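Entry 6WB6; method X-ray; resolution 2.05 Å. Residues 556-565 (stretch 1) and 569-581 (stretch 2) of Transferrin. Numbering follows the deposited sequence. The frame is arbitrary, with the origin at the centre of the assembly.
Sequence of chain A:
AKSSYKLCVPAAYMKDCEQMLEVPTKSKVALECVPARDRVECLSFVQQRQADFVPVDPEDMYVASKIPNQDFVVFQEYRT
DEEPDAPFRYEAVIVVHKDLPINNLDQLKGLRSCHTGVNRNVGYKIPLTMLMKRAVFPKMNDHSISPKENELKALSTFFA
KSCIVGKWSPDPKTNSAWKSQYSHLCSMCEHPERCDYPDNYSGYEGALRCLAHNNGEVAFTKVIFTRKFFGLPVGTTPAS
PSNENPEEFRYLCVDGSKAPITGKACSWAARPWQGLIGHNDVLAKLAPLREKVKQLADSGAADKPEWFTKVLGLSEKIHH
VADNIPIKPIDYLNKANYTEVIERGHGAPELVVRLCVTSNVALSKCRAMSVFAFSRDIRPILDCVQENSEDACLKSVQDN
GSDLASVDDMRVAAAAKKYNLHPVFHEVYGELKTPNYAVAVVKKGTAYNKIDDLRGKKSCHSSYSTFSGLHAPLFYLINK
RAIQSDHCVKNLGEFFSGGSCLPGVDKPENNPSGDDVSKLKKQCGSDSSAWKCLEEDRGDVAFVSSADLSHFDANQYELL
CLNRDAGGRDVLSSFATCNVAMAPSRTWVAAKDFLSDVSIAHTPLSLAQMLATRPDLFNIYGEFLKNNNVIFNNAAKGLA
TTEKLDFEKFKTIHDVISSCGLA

Stretch 1 556-565: QYELLCLNRD
Stretch 2 569-581: RDVLSSFATCNVA

This contact is a short antiparallel strand pairing, locked by a disulfide and extended by side chains that bind the backbone and side chains of stretch 2. Residues 557-560 of stretch 1 are an extended strand, and Arg-569 and Asp-570 run antiparallel beside it. Leu-559 pairs with Asp-570 at a CA-CA distance of 5.2 Å. Leu-559 N donates to Asp-570 O at 2.8 Å, and Asp-570 N returns a bond to Leu-559 O at 2.8 Å. Leu-560 and Arg-569 form the next, non-hydrogen-bonded pair, CA to CA 4.5 Å, with side chains on the other face from Leu-559 and Asp-570.

Arg-569 NH1 reaches back to Glu-558 OE1, a salt bridge of 3.2 Å. Leu-559 (m, t) sits against the residues that follow: its CD1 lies 3.7 Å from Phe-575 CB, and its CD2 lies 4.0 Å from Leu-572 CD2.

Cys-561 (m) and Cys-578 (t) are joined SG to SG at 2.1 Å, with chi3 -91°. Their CA atoms are 4.0 Å apart, so the backbones lie close at the disulfide. A type I turn then runs from Cys-561 to Arg-564, closed by Arg-564 N to Cys-561 O at 2.9 Å.

The CA-to-CB bond of Asn-563 (chi1 p) points toward stretch 2, and its side-chain amide bonds to the backbone of stretch 2 at both ends. Its OD1 accepts from Asn-579 N at 2.9 Å, while its ND2 donates to Thr-577 O at 2.7 Å. Its own N makes a weak bond to Asn-579 O at 2.8 Å.

Arg-564 is extended (m, t, t), which brings its guanidinium to stretch 2. NE donates to Thr-577 O at 2.9 Å. NH2 donates to Thr-577 OG1 at 3.1 Å and forms a salt bridge with Asp-570 OD2 at 2.8 Å. Cys-578 CB lies over one face of the group.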

# COMPACT_ATOMS: atom_id res chain seq x y z
N GLN A 556 -2.54 -36.95 1.19
CA GLN A 556 -2.63 -37.94 0.12
C GLN A 556 -2.11 -37.45 -1.23
O GLN A 556 -1.81 -38.28 -2.09
CB GLN A 556 -4.09 -38.40 -0.07
CG GLN A 556 -4.75 -38.85 1.21
CD GLN A 556 -6.25 -39.04 1.04
OE1 GLN A 556 -6.71 -39.50 0.00
NE2 GLN A 556 -7.02 -38.67 2.06
N TYR A 557 -1.97 -36.14 -1.42
CA TYR A 557 -1.66 -35.56 -2.71
C TYR A 557 -0.39 -34.73 -2.64
O TYR A 557 -0.01 -34.21 -1.59
CB TYR A 557 -2.80 -34.70 -3.20
CG TYR A 557 -4.01 -35.52 -3.47
CD1 TYR A 557 -4.18 -36.14 -4.69
CD2 TYR A 557 -4.99 -35.69 -2.50
CE1 TYR A 557 -5.30 -36.91 -4.96
CE2 TYR A 557 -6.12 -36.46 -2.75
CZ TYR A 557 -6.27 -37.07 -3.99
OH TYR A 557 -7.37 -37.84 -4.27
N GLU A 558 0.26 -34.62 -3.80
CA GLU A 558 1.52 -33.90 -3.94
C GLU A 558 1.45 -33.09 -5.22
O GLU A 558 0.58 -33.30 -6.07
CB GLU A 558 2.70 -34.87 -4.03
CG GLU A 558 3.45 -35.11 -2.76
CD GLU A 558 4.37 -36.30 -2.93
OE1 GLU A 558 4.27 -36.96 -3.99
OE2 GLU A 558 5.17 -36.59 -2.01
N LEU A 559 2.42 -32.20 -5.38
CA LEU A 559 2.61 -31.48 -6.63
C LEU A 559 3.73 -32.12 -7.41
O LEU A 559 4.75 -32.52 -6.84
CB LEU A 559 2.91 -30.01 -6.37
CG LEU A 559 1.81 -29.36 -5.52
CD1 LEU A 559 2.13 -27.89 -5.23
CD2 LEU A 559 0.44 -29.52 -6.23
N LEU A 560 3.51 -32.26 -8.71
CA LEU A 560 4.53 -32.71 -9.66
C LEU A 560 5.23 -31.48 -10.20
O LEU A 560 4.61 -30.67 -10.90
CB LEU A 560 3.88 -33.50 -10.79
CG LEU A 560 4.76 -33.98 -11.94
CD1 LEU A 560 5.77 -34.95 -11.38
CD2 LEU A 560 3.91 -34.62 -13.03
N CYS A 561 6.53 -31.34 -9.89
CA CYS A 561 7.31 -30.14 -10.18
C CYS A 561 7.79 -30.12 -11.64
O CYS A 561 8.98 -30.13 -11.95
CB CYS A 561 8.50 -30.05 -9.23
SG CYS A 561 8.07 -30.38 -7.54
N LEU A 562 6.83 -30.08 -12.55
CA LEU A 562 7.19 -30.04 -13.96
C LEU A 562 8.09 -28.84 -14.29
O LEU A 562 8.78 -28.86 -15.32
CB LEU A 562 5.92 -30.02 -14.83
CG LEU A 562 5.10 -31.32 -14.78
CD1 LEU A 562 3.70 -31.18 -15.39
CD2 LEU A 562 5.87 -32.41 -15.50
N ASN A 563 8.11 -27.81 -13.44
CA ASN A 563 8.99 -26.68 -13.70
C ASN A 563 10.45 -26.98 -13.40
O ASN A 563 11.33 -26.33 -13.97
CB ASN A 563 8.60 -25.47 -12.86
CG ASN A 563 8.68 -25.77 -11.38
OD1 ASN A 563 8.15 -26.78 -10.93
ND2 ASN A 563 9.35 -24.91 -10.63
N ARG A 564 10.74 -27.93 -12.52
CA ARG A 564 12.12 -28.13 -12.10
C ARG A 564 12.88 -29.00 -13.10
O ARG A 564 12.34 -29.96 -13.66
CB ARG A 564 12.18 -28.78 -10.72
CG ARG A 564 11.43 -27.98 -9.70
CD ARG A 564 11.58 -28.61 -8.35
NE ARG A 564 10.94 -27.82 -7.30
CZ ARG A 564 10.74 -28.26 -6.06
NH1 ARG A 564 11.11 -29.48 -5.72
NH2 ARG A 564 10.15 -27.47 -5.17
N ASP A 565 14.14 -28.63 -13.34
CA ASP A 565 15.01 -29.46 -14.16
C ASP A 565 14.98 -30.91 -13.68
O ASP A 565 14.85 -31.84 -14.48
CB ASP A 565 16.45 -28.92 -14.11
N ARG A 569 8.67 -34.20 -7.13
CA ARG A 569 7.43 -33.87 -6.43
C ARG A 569 7.73 -32.99 -5.24
O ARG A 569 8.79 -33.10 -4.62
CB ARG A 569 6.73 -35.12 -5.93
CG ARG A 569 6.01 -35.90 -6.99
CD ARG A 569 6.13 -37.38 -6.75
NE ARG A 569 5.48 -38.10 -7.83
CZ ARG A 569 4.27 -38.64 -7.76
NH1 ARG A 569 3.57 -38.57 -6.64
NH2 ARG A 569 3.78 -39.25 -8.81
N ASP A 570 6.77 -32.14 -4.87
CA ASP A 570 6.88 -31.36 -3.65
C ASP A 570 5.49 -31.17 -3.06
O ASP A 570 4.48 -31.44 -3.71
CB ASP A 570 7.56 -30.03 -3.91
CG ASP A 570 8.26 -29.50 -2.69
OD1 ASP A 570 7.78 -29.75 -1.57
OD2 ASP A 570 9.30 -28.83 -2.86
N VAL A 571 5.44 -30.69 -1.81
CA VAL A 571 4.15 -30.62 -1.09
C VAL A 571 3.19 -29.63 -1.75
O VAL A 571 3.59 -28.74 -2.52
CB VAL A 571 4.34 -30.23 0.38
CG1 VAL A 571 5.02 -31.35 1.13
CG2 VAL A 571 5.11 -28.92 0.49
N LEU A 572 1.91 -29.75 -1.38
CA LEU A 572 0.87 -28.88 -1.94
C LEU A 572 1.17 -27.40 -1.73
O LEU A 572 0.81 -26.57 -2.56
CB LEU A 572 -0.50 -29.21 -1.33
CG LEU A 572 -1.10 -30.63 -1.46
CD1 LEU A 572 -2.57 -30.63 -1.04
CD2 LEU A 572 -0.97 -31.19 -2.87
N SER A 573 1.83 -27.05 -0.62
CA SER A 573 2.04 -25.64 -0.30
C SER A 573 3.24 -25.03 -1.01
O SER A 573 3.45 -23.82 -0.88
CB SER A 573 2.20 -25.47 1.21
OG SER A 573 3.28 -26.26 1.68
N SER A 574 4.01 -25.81 -1.75
CA SER A 574 5.20 -25.31 -2.41
C SER A 574 4.96 -24.96 -3.86
O SER A 574 5.92 -24.73 -4.60
CB SER A 574 6.34 -26.32 -2.31
OG SER A 574 6.15 -27.35 -3.25
N PHE A 575 3.69 -24.89 -4.28
CA PHE A 575 3.34 -24.61 -5.67
C PHE A 575 4.19 -23.51 -6.30
O PHE A 575 4.52 -23.60 -7.48
CB PHE A 575 1.85 -24.25 -5.77
CG PHE A 575 1.44 -23.10 -4.92
CD1 PHE A 575 1.05 -23.29 -3.61
CD2 PHE A 575 1.44 -21.81 -5.43
CE1 PHE A 575 0.68 -22.22 -2.82
CE2 PHE A 575 1.06 -20.74 -4.65
CZ PHE A 575 0.68 -20.94 -3.34
N ALA A 576 4.58 -22.48 -5.53
CA ALA A 576 5.36 -21.39 -6.13
C ALA A 576 6.68 -21.86 -6.74
O ALA A 576 7.26 -21.14 -7.54
CB ALA A 576 5.65 -20.29 -5.11
N THR A 577 7.17 -23.06 -6.40
CA THR A 577 8.37 -23.59 -7.03
C THR A 577 8.18 -25.01 -7.58
O THR A 577 9.15 -25.61 -8.07
CB THR A 577 9.55 -23.57 -6.04
OG1 THR A 577 9.29 -24.49 -4.97
CG2 THR A 577 9.76 -22.17 -5.49
N CYS A 578 6.97 -25.54 -7.52
CA CYS A 578 6.64 -26.90 -7.96
C CYS A 578 5.33 -26.77 -8.73
O CYS A 578 4.25 -26.83 -8.13
CB CYS A 578 6.49 -27.88 -6.80
SG CYS A 578 6.18 -29.58 -7.34
N ASN A 579 5.43 -26.56 -10.04
CA ASN A 579 4.29 -26.06 -10.79
C ASN A 579 4.51 -26.34 -12.27
O ASN A 579 5.54 -26.88 -12.68
CB ASN A 579 4.11 -24.57 -10.56
CG ASN A 579 5.36 -23.76 -10.93
OD1 ASN A 579 5.73 -23.65 -12.10
ND2 ASN A 579 6.03 -23.20 -9.91
N VAL A 580 3.53 -25.94 -13.07
CA VAL A 580 3.64 -25.93 -14.51
C VAL A 580 3.97 -24.54 -15.02
O VAL A 580 4.93 -24.36 -15.76
CB VAL A 580 2.35 -26.45 -15.16
CG1 VAL A 580 2.58 -26.66 -16.64
CG2 VAL A 580 1.89 -27.73 -14.49
N ALA A 581 3.18 -23.55 -14.63
CA ALA A 581 3.43 -22.17 -14.99
C ALA A 581 2.85 -21.28 -13.92
O ALA A 581 1.86 -21.62 -13.27
CB ALA A 581 2.81 -21.80 -16.36
O HOH W 1 2.91 -28.83 -9.83